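Probable threonyl-tRNA synthetase 1 (Aeropyrum pernix, PDB 3A32) probably catalyses the ATP-dependent attachment of threonine to tRNA(Thr) as a zinc-binding class II synthetase without its own editing domain. Local coordinates at residues 401-406 and 411-416. Sequence-based numbering, arbitrary orientation.
Sequences VFIGAK and KVLDVR. With SO4 (sulfate ion), chain D.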
loop_
_atom_site.group_PDB
_atom_site.type_symbol
_atom_site.label_atom_id
_atom_site.label_comp_id
_atom_site.label_asym_id
_atom_site.label_seq_id
_atom_site.Cartn_x
_atom_site.Cartn_y
_atom_site.Cartn_z
ATOM N N VAL A 401 -14.987 -16.349 19.731
ATOM C CA VAL A 401 -15.702 -15.850 20.936
ATOM C C VAL A 401 -17.042 -16.567 20.984
ATOM O O VAL A 401 -17.853 -16.425 20.082
ATOM C CB VAL A 401 -15.878 -14.286 20.939
ATOM C CG1 VAL A 401 -16.627 -13.795 22.200
ATOM C CG2 VAL A 401 -14.491 -13.578 20.811
ATOM N N PHE A 402 -17.220 -17.416 21.978
ATOM C CA PHE A 402 -18.434 -18.224 22.085
ATOM C C PHE A 402 -19.400 -17.560 23.018
ATOM O O PHE A 402 -19.059 -17.276 24.176
ATOM C CB PHE A 402 -18.137 -19.650 22.571
ATOM C CG PHE A 402 -17.427 -20.503 21.527
ATOM C CD1 PHE A 402 -18.142 -21.115 20.500
ATOM C CD2 PHE A 402 -16.040 -20.668 21.572
ATOM C CE1 PHE A 402 -17.496 -21.888 19.537
ATOM C CE2 PHE A 402 -15.382 -21.434 20.612
ATOM C CZ PHE A 402 -16.100 -22.063 19.594
ATOM N N ILE A 403 -20.584 -17.250 22.504
ATOM C CA ILE A 403 -21.590 -16.646 23.345
ATOM C C ILE A 403 -22.830 -17.510 23.436
ATOM O O ILE A 403 -23.620 -17.535 22.523
ATOM C CB ILE A 403 -21.979 -15.244 22.943
ATOM C CG1 ILE A 403 -20.717 -14.364 22.840
ATOM C CG2 ILE A 403 -23.005 -14.679 24.040
ATOM C CD1 ILE A 403 -20.862 -13.200 22.002
ATOM N N GLY A 404 -22.934 -18.255 24.541
ATOM C CA GLY A 404 -24.131 -19.035 24.852
ATOM C C GLY A 404 -24.818 -18.567 26.144
ATOM O O GLY A 404 -24.466 -17.538 26.727
ATOM N N ALA A 405 -25.819 -19.328 26.556
ATOM C CA ALA A 405 -26.613 -19.081 27.769
ATOM C C ALA A 405 -25.724 -18.921 29.002
ATOM O O ALA A 405 -25.955 -18.064 29.824
ATOM C CB ALA A 405 -27.583 -20.265 27.971
ATOM N N LYS A 406 -24.737 -19.796 29.145
ATOM C CA LYS A 406 -23.795 -19.808 30.256
ATOM C C LYS A 406 -22.988 -18.506 30.304
ATOM O O LYS A 406 -22.777 -17.935 31.363
ATOM C CB LYS A 406 -22.843 -21.009 30.078
ATOM C CG LYS A 406 -21.961 -21.270 31.306
ATOM C CD LYS A 406 -21.108 -22.591 31.212
ATOM C CE LYS A 406 -21.907 -23.822 30.666
ATOM N NZ LYS A 406 -21.686 -25.159 31.430
ATOM N N LYS A 411 -21.660 -14.057 32.920
ATOM C CA LYS A 411 -20.955 -12.794 32.584
ATOM C C LYS A 411 -19.479 -13.021 32.374
ATOM O O LYS A 411 -18.643 -12.226 32.800
ATOM C CB LYS A 411 -21.208 -11.684 33.625
ATOM C CG LYS A 411 -22.682 -11.224 33.684
ATOM C CD LYS A 411 -23.064 -10.078 32.726
ATOM C CE LYS A 411 -24.600 -9.940 32.627
ATOM N NZ LYS A 411 -25.340 -9.696 33.978
ATOM N N VAL A 412 -19.166 -14.116 31.701
ATOM C CA VAL A 412 -17.790 -14.483 31.389
ATOM C C VAL A 412 -17.810 -15.026 29.966
ATOM O O VAL A 412 -18.585 -15.975 29.667
ATOM C CB VAL A 412 -17.240 -15.569 32.375
ATOM C CG1 VAL A 412 -15.815 -16.029 31.961
ATOM C CG2 VAL A 412 -17.235 -15.005 33.799
ATOM N N LEU A 413 -17.021 -14.416 29.068
ATOM C CA LEU A 413 -16.975 -14.912 27.687
ATOM C C LEU A 413 -16.041 -16.107 27.602
ATOM O O LEU A 413 -15.102 -16.177 28.357
ATOM C CB LEU A 413 -16.490 -13.825 26.739
ATOM C CG LEU A 413 -17.359 -12.562 26.647
ATOM C CD1 LEU A 413 -16.583 -11.488 25.915
ATOM C CD2 LEU A 413 -18.741 -12.839 25.982
ATOM N N ASP A 414 -16.311 -17.027 26.700
ATOM C CA ASP A 414 -15.423 -18.156 26.400
ATOM C C ASP A 414 -14.663 -17.806 25.105
ATOM O O ASP A 414 -15.237 -17.821 23.997
ATOM C CB ASP A 414 -16.244 -19.436 26.243
ATOM C CG ASP A 414 -15.449 -20.607 25.731
ATOM O OD1 ASP A 414 -14.277 -20.480 25.381
ATOM O OD2 ASP A 414 -16.021 -21.718 25.670
ATOM N N VAL A 415 -13.378 -17.471 25.268
ATOM C CA VAL A 415 -12.597 -16.860 24.215
ATOM C C VAL A 415 -11.379 -17.729 23.947
ATOM O O VAL A 415 -10.596 -17.997 24.858
ATOM C CB VAL A 415 -12.152 -15.424 24.597
ATOM C CG1 VAL A 415 -11.236 -14.809 23.550
ATOM C CG2 VAL A 415 -13.332 -14.544 24.800
ATOM N N ARG A 416 -11.230 -18.152 22.693
ATOM C CA ARG A 416 -10.248 -19.134 22.280
ATOM C C ARG A 416 -9.336 -18.564 21.204
ATOM O O ARG A 416 -9.688 -18.435 20.028
ATOM C CB ARG A 416 -10.944 -20.422 21.809
ATOM C CG ARG A 416 -12.090 -20.761 22.751
ATOM C CD ARG A 416 -12.410 -22.190 22.732
ATOM N NE ARG A 416 -13.402 -22.527 23.741
ATOM C CZ ARG A 416 -13.919 -23.741 23.877
ATOM N NH1 ARG A 416 -13.537 -24.733 23.066
ATOM N NH2 ARG A 416 -14.788 -23.968 24.847
HETATM S S SO4 D . -17.716 -24.586 30.831
HETATM O O1 SO4 D . -18.909 -25.402 31.028
HETATM O O2 SO4 D . -17.114 -24.360 32.155
HETATM O O3 SO4 D . -16.812 -25.295 29.932
HETATM O O4 SO4 D . -18.084 -23.360 30.122
#
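The phenyl ring of Phe402 turns an edge to Arg416: CG of the arginine lies at that edge in the ring plane, and Arg416 CD approaches obliquely, 3.7 Å from Phe402 CE2. The carbonyl oxygen of Asp414 also sits at the ring's edge, near its plane. Phe402 CE2 in turn lies over one face of the guanidinium while the two planes stand 63° apart, a tilted approach with no parallel stacking. At the guanidinium edge lies Asp414. Arg416 NE reaches Asp414 OD1 at 2.8 Å, nearly straight and in the guanidinium plane, and NH2 meets the syn lone pair of OD2 at 2.7 Å. This side-on, two-nitrogen salt bridge restricts rotation of the guanidinium and keeps it beside the ring; the Asp414 carboxylate, swung opposite the main-chain nitrogen, and the extended Arg416 chain from CG to NE bring the two groups together.

Beneath these side chains the backbones run antiparallel. Phe402 and Asp414 form a hydrogen-bonded pair, with Phe402 N donating to Asp414 O over 2.9 Å at 175°; Val401 and Val415 form the adjoining non-hydrogen-bonded pair. The N-to-C directions of strands 401-403 and 412-416 are 144° apart, and CA separations widen from 4.6 Å at Val401–Val415 to 6.6 Å at Ile403–Leu413, evidence that the strands splay toward the connecting helix. There Ile403 and Leu413 still lie side by side, CG1 to CD2 4.0 Å. Lys406 NZ, on that helix, hydrogen-bonds O1 of a sulfate, probably from the crystallisation liquor, that Arg427 also holds.

Within the anticodon-binding domain, helix 405-410 links antiparallel neighbours of a mixed sheet. Strand 399-403 pairs on its other side with parallel strand 341-347. Helix 353-369 packs on Ile403 and Leu413, while Leu442 of helix 435-457 touches Val401, Leu413 and Val415.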